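Local coordinates for protein alanine racemase (Acinetobacter baumannii, PDB 4QHR) that belongs to the alanine racemase family, dimeric enzymes that pair a TIM-barrel N-terminal domain with a C-terminal domain rich in beta strands, at residues M264-P278 and V296-T310. Numbering follows the deposited sequence.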
loop_
_atom_site.group_PDB
_atom_site.type_symbol
_atom_site.label_atom_id
_atom_site.label_comp_id
_atom_site.label_asym_id
_atom_site.label_seq_id
_atom_site.Cartn_x
_atom_site.Cartn_y
_atom_site.Cartn_z
ATOM N N MET A 264 -29.317 -13.449 4.580
ATOM C CA MET A 264 -28.816 -12.092 4.473
ATOM C C MET A 264 -28.506 -11.645 3.057
ATOM O O MET A 264 -28.411 -12.454 2.141
ATOM C CB MET A 264 -27.590 -11.927 5.382
ATOM C CG MET A 264 -26.393 -12.777 5.072
ATOM S SD MET A 264 -25.211 -12.744 6.435
ATOM C CE MET A 264 -24.403 -11.188 6.248
ATOM N N ASP A 265 -28.373 -10.334 2.910
ATOM C CA ASP A 265 -28.018 -9.680 1.650
ATOM C C ASP A 265 -26.561 -9.218 1.760
ATOM O O ASP A 265 -26.183 -8.636 2.747
ATOM C CB ASP A 265 -28.977 -8.514 1.396
ATOM C CG ASP A 265 -30.417 -8.978 1.388
ATOM O OD1 ASP A 265 -30.696 -9.852 0.570
ATOM O OD2 ASP A 265 -31.232 -8.523 2.221
ATOM N N ILE A 266 -25.784 -9.535 0.740
ATOM C CA ILE A 266 -24.354 -9.275 0.653
ATOM C C ILE A 266 -24.162 -8.396 -0.536
ATOM O O ILE A 266 -24.809 -8.603 -1.542
ATOM C CB ILE A 266 -23.598 -10.586 0.348
ATOM C CG1 ILE A 266 -23.768 -11.548 1.529
ATOM C CG2 ILE A 266 -22.117 -10.332 0.113
ATOM C CD1 ILE A 266 -23.434 -10.950 2.887
ATOM N N ALA A 267 -23.287 -7.411 -0.427
ATOM C CA ALA A 267 -22.859 -6.691 -1.632
ATOM C C ALA A 267 -21.341 -6.884 -1.822
ATOM O O ALA A 267 -20.589 -6.957 -0.852
ATOM C CB ALA A 267 -23.185 -5.235 -1.504
ATOM N N ILE A 268 -20.924 -6.957 -3.085
ATOM C CA ILE A 268 -19.530 -6.962 -3.410
ATOM C C ILE A 268 -19.144 -5.544 -3.834
ATOM O O ILE A 268 -19.847 -4.869 -4.616
ATOM C CB ILE A 268 -19.174 -8.000 -4.478
ATOM C CG1 ILE A 268 -19.697 -9.385 -4.088
ATOM C CG2 ILE A 268 -17.660 -8.024 -4.706
ATOM C CD1 ILE A 268 -19.220 -9.899 -2.734
ATOM N N VAL A 269 -18.002 -5.091 -3.300
ATOM C CA VAL A 269 -17.528 -3.751 -3.523
ATOM C C VAL A 269 -16.205 -3.784 -4.288
ATOM O O VAL A 269 -15.373 -4.663 -4.048
ATOM C CB VAL A 269 -17.294 -3.052 -2.174
ATOM C CG1 VAL A 269 -16.698 -1.685 -2.373
ATOM C CG2 VAL A 269 -18.622 -2.933 -1.418
ATOM N N SER A 270 -15.995 -2.803 -5.159
ATOM C CA SER A 270 -14.841 -2.758 -5.991
ATOM C C SER A 270 -13.637 -2.096 -5.289
ATOM O O SER A 270 -13.116 -1.097 -5.760
ATOM C CB SER A 270 -15.130 -2.030 -7.303
ATOM O OG SER A 270 -15.592 -0.683 -7.089
ATOM N N ILE A 271 -13.202 -2.702 -4.208
ATOM C CA ILE A 271 -11.909 -2.332 -3.602
ATOM C C ILE A 271 -11.307 -3.547 -2.954
ATOM O O ILE A 271 -12.063 -4.434 -2.515
ATOM C CB ILE A 271 -12.114 -1.234 -2.573
ATOM C CG1 ILE A 271 -10.877 -0.365 -2.510
ATOM C CG2 ILE A 271 -12.428 -1.801 -1.165
ATOM C CD1 ILE A 271 -10.742 0.549 -3.704
ATOM N N GLY A 272 -9.965 -3.606 -2.877
ATOM C CA GLY A 272 -9.310 -4.646 -2.087
ATOM C C GLY A 272 -7.895 -4.235 -1.759
ATOM O O GLY A 272 -7.534 -3.052 -1.931
ATOM N N TYR A 273 -7.066 -5.179 -1.335
ATOM C CA TYR A 273 -5.739 -4.809 -0.902
ATOM C C TYR A 273 -4.851 -4.408 -2.031
ATOM O O TYR A 273 -3.854 -3.766 -1.776
ATOM C CB TYR A 273 -5.058 -5.821 0.033
ATOM C CG TYR A 273 -4.840 -7.174 -0.615
ATOM C CD1 TYR A 273 -3.793 -7.411 -1.469
ATOM C CD2 TYR A 273 -5.700 -8.240 -0.315
ATOM C CE1 TYR A 273 -3.602 -8.680 -2.048
ATOM C CE2 TYR A 273 -5.512 -9.476 -0.847
ATOM C CZ TYR A 273 -4.501 -9.684 -1.729
ATOM O OH TYR A 273 -4.415 -10.967 -2.278
ATOM N N GLY A 274 -5.229 -4.746 -3.271
ATOM C CA GLY A 274 -4.542 -4.268 -4.470
ATOM C C GLY A 274 -4.737 -2.797 -4.737
ATOM O O GLY A 274 -3.986 -2.204 -5.555
ATOM N N ASP A 275 -5.743 -2.204 -4.078
ATOM C CA ASP A 275 -5.911 -0.751 -4.056
ATOM C C ASP A 275 -5.299 -0.089 -2.833
ATOM O O ASP A 275 -5.234 1.128 -2.769
ATOM C CB ASP A 275 -7.369 -0.403 -4.067
ATOM C CG ASP A 275 -8.055 -1.003 -5.200
ATOM O OD1 ASP A 275 -7.926 -0.380 -6.283
ATOM O OD2 ASP A 275 -8.663 -2.104 -5.014
ATOM N N GLY A 276 -4.855 -0.893 -1.898
ATOM C CA GLY A 276 -4.355 -0.407 -0.619
ATOM C C GLY A 276 -5.385 -0.438 0.501
ATOM O O GLY A 276 -5.101 0.038 1.575
ATOM N N TYR A 277 -6.563 -1.030 0.283
ATOM C CA TYR A 277 -7.459 -1.281 1.391
ATOM C C TYR A 277 -6.926 -2.477 2.209
ATOM O O TYR A 277 -6.619 -3.499 1.607
ATOM C CB TYR A 277 -8.851 -1.584 0.858
ATOM C CG TYR A 277 -9.921 -1.631 1.938
ATOM C CD1 TYR A 277 -10.375 -0.468 2.547
ATOM C CD2 TYR A 277 -10.457 -2.810 2.346
ATOM C CE1 TYR A 277 -11.358 -0.498 3.531
ATOM C CE2 TYR A 277 -11.465 -2.862 3.309
ATOM C CZ TYR A 277 -11.899 -1.703 3.913
ATOM O OH TYR A 277 -12.896 -1.772 4.879
ATOM N N PRO A 278 -6.775 -2.343 3.549
ATOM C CA PRO A 278 -6.019 -3.350 4.289
ATOM C C PRO A 278 -6.771 -4.666 4.381
ATOM O O PRO A 278 -7.995 -4.650 4.414
ATOM C CB PRO A 278 -5.857 -2.756 5.688
ATOM C CG PRO A 278 -6.269 -1.347 5.606
ATOM C CD PRO A 278 -7.165 -1.199 4.413
ATOM N N VAL A 296 -17.874 -5.355 7.105
ATOM C CA VAL A 296 -17.115 -6.074 6.101
ATOM C C VAL A 296 -17.142 -7.551 6.537
ATOM O O VAL A 296 -16.878 -7.865 7.699
ATOM C CB VAL A 296 -15.661 -5.535 6.025
ATOM C CG1 VAL A 296 -14.840 -6.317 5.031
ATOM C CG2 VAL A 296 -15.642 -4.048 5.738
ATOM N N VAL A 297 -17.483 -8.452 5.622
ATOM C CA VAL A 297 -17.673 -9.851 5.965
ATOM C C VAL A 297 -16.763 -10.751 5.181
ATOM O O VAL A 297 -16.545 -10.539 3.955
ATOM C CB VAL A 297 -19.134 -10.333 5.824
ATOM C CG1 VAL A 297 -19.987 -9.523 6.785
ATOM C CG2 VAL A 297 -19.695 -10.187 4.416
ATOM N N GLY A 298 -16.218 -11.737 5.873
ATOM C CA GLY A 298 -15.277 -12.678 5.244
ATOM C C GLY A 298 -13.974 -11.963 4.861
ATOM O O GLY A 298 -13.773 -10.813 5.184
ATOM N N ARG A 299 -13.089 -12.626 4.134
ATOM C CA ARG A 299 -11.800 -12.014 3.818
ATOM C C ARG A 299 -11.844 -10.926 2.722
ATOM O O ARG A 299 -12.683 -10.941 1.758
ATOM C CB ARG A 299 -10.789 -13.087 3.390
ATOM C CG ARG A 299 -10.338 -13.961 4.569
ATOM C CD ARG A 299 -9.057 -14.697 4.256
ATOM N NE ARG A 299 -8.712 -15.648 5.317
ATOM C CZ ARG A 299 -8.163 -16.859 5.126
ATOM N NH1 ARG A 299 -7.894 -17.316 3.905
ATOM N NH2 ARG A 299 -7.882 -17.631 6.175
ATOM N N VAL A 300 -10.872 -10.027 2.834
ATOM C CA VAL A 300 -10.616 -9.004 1.811
ATOM C C VAL A 300 -9.711 -9.625 0.739
ATOM O O VAL A 300 -8.647 -10.165 1.056
ATOM C CB VAL A 300 -9.932 -7.773 2.474
ATOM C CG1 VAL A 300 -9.380 -6.768 1.478
ATOM C CG2 VAL A 300 -10.869 -7.159 3.478
ATOM N N SER A 301 -10.107 -9.525 -0.524
ATOM C CA SER A 301 -9.255 -10.060 -1.596
ATOM C C SER A 301 -8.471 -8.910 -2.272
ATOM O O SER A 301 -8.518 -7.767 -1.822
ATOM C CB SER A 301 -10.119 -10.868 -2.580
ATOM O OG SER A 301 -10.987 -10.045 -3.296
ATOM N N MET A 302 -7.742 -9.247 -3.318
ATOM C CA MET A 302 -6.927 -8.253 -3.986
ATOM C C MET A 302 -7.786 -7.117 -4.510
ATOM O O MET A 302 -7.400 -5.996 -4.350
ATOM C CB MET A 302 -6.079 -8.883 -5.076
ATOM C CG MET A 302 -4.997 -7.930 -5.612
ATOM S SD MET A 302 -3.867 -8.791 -6.726
ATOM C CE MET A 302 -3.052 -9.887 -5.559
ATOM N N ASP A 303 -8.929 -7.446 -5.149
ATOM C CA ASP A 303 -9.752 -6.526 -5.896
ATOM C C ASP A 303 -11.161 -6.289 -5.382
ATOM O O ASP A 303 -11.871 -5.390 -5.879
ATOM C CB ASP A 303 -9.905 -7.040 -7.322
ATOM C CG ASP A 303 -8.572 -7.331 -7.965
ATOM O OD1 ASP A 303 -7.574 -6.608 -7.810
ATOM O OD2 ASP A 303 -8.534 -8.335 -8.663
ATOM N N MET A 304 -11.566 -7.026 -4.378
ATOM C CA MET A 304 -12.957 -7.001 -3.934
ATOM C C MET A 304 -13.095 -7.248 -2.434
ATOM O O MET A 304 -12.248 -7.935 -1.850
ATOM C CB MET A 304 -13.722 -8.100 -4.627
ATOM C CG MET A 304 -14.111 -7.792 -6.035
ATOM S SD MET A 304 -14.870 -9.225 -6.847
ATOM C CE MET A 304 -13.470 -10.251 -7.288
ATOM N N ILE A 305 -14.149 -6.659 -1.860
ATOM C CA ILE A 305 -14.585 -6.974 -0.507
ATOM C C ILE A 305 -16.081 -7.270 -0.507
ATOM O O ILE A 305 -16.834 -6.862 -1.435
ATOM C CB ILE A 305 -14.237 -5.847 0.554
ATOM C CG1 ILE A 305 -15.061 -4.577 0.319
ATOM C CG2 ILE A 305 -12.772 -5.564 0.576
ATOM C CD1 ILE A 305 -14.834 -3.428 1.288
ATOM N N ALA A 306 -16.523 -7.966 0.563
ATOM C CA ALA A 306 -17.940 -8.231 0.768
ATOM C C ALA A 306 -18.433 -7.495 2.029
ATOM O O ALA A 306 -17.713 -7.430 3.033
ATOM C CB ALA A 306 -18.181 -9.721 0.886
ATOM N N ILE A 307 -19.650 -6.950 1.958
ATOM C CA ILE A 307 -20.272 -6.234 3.045
ATOM C C ILE A 307 -21.684 -6.777 3.274
ATOM O O ILE A 307 -22.363 -7.231 2.326
ATOM C CB ILE A 307 -20.292 -4.714 2.800
ATOM C CG1 ILE A 307 -21.095 -4.377 1.587
ATOM C CG2 ILE A 307 -18.855 -4.148 2.599
ATOM C CD1 ILE A 307 -20.999 -2.910 1.270
ATOM N N ASP A 308 -22.097 -6.761 4.535
ATOM C CA ASP A 308 -23.449 -7.126 4.903
ATOM C C ASP A 308 -24.331 -5.906 4.738
ATOM O O ASP A 308 -24.189 -4.943 5.482
ATOM C CB ASP A 308 -23.464 -7.621 6.348
ATOM C CG ASP A 308 -24.851 -7.924 6.853
ATOM O OD1 ASP A 308 -25.796 -7.905 6.070
ATOM O OD2 ASP A 308 -24.954 -8.214 8.075
ATOM N N VAL A 309 -25.246 -5.976 3.772
ATOM C CA VAL A 309 -26.156 -4.884 3.473
ATOM C C VAL A 309 -27.590 -5.225 3.850
ATOM O O VAL A 309 -28.506 -4.515 3.453
ATOM C CB VAL A 309 -26.100 -4.443 2.002
ATOM C CG1 VAL A 309 -24.757 -3.759 1.734
ATOM C CG2 VAL A 309 -26.350 -5.594 1.028
ATOM N N THR A 310 -27.780 -6.291 4.603
ATOM C CA THR A 310 -29.121 -6.695 5.032
ATOM C C THR A 310 -29.966 -5.490 5.505
ATOM O O THR A 310 -31.106 -5.311 5.038
ATOM C CB THR A 310 -29.061 -7.818 6.088
ATOM O OG1 THR A 310 -28.281 -8.895 5.562
ATOM C CG2 THR A 310 -30.500 -8.341 6.395
#
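Tyr273 lays one face of its ring over the backbone of Met302: the CA of Met302 stands 3.6 Å from the ring centroid, only 12° off the normal, a CH-pi contact. At the edge of this ring, in its plane, lies Val300 O, while the bent end of Met302 brings CE to within 3.7 Å of Tyr273 OH. With CG of Tyr273 set between the two backbone branches of CA, chi1 of 62° turns the ring back over Met302, beside the loop that the backbone N atoms of Tyr273 and Gly274 hold: Tyr273 N donates to Ser301 O, and Gly274 N donates to Met302 O at 2.7 Å. Tyr341 of the second subunit packs on Tyr273. The Tyr277 ring has Pro278 CD over one face, displaced from the centre of the ring, and Val300 CG1 at its edge; CD1 of Ile305 approaches CE2 of Tyr277 obliquely. Next to these loops, strands 264-269 and 305-308 pair antiparallel in the mixed sheet of the C-terminal domain, with two-way backbone bonds at the pairs Ala267-Ile307 and Val269-Ile305. One face of the sheet carries Ala267, Val269, Ile305 and Ile307, where CG2 of Val269 meets CD1 of Ile307 at 3.6 Å; the other carries Ile268, whose CG2 touches SD of Met304 and whose CD1 touches CB of Ala306. At the far end Asp265 N donates to Thr310 OG1 (3.0 Å, 161°). That hydroxyl in turn donates to the syn lone pair of Asp308 OD1 (2.7 Å), which also accepts Thr310 N in an Asx turn.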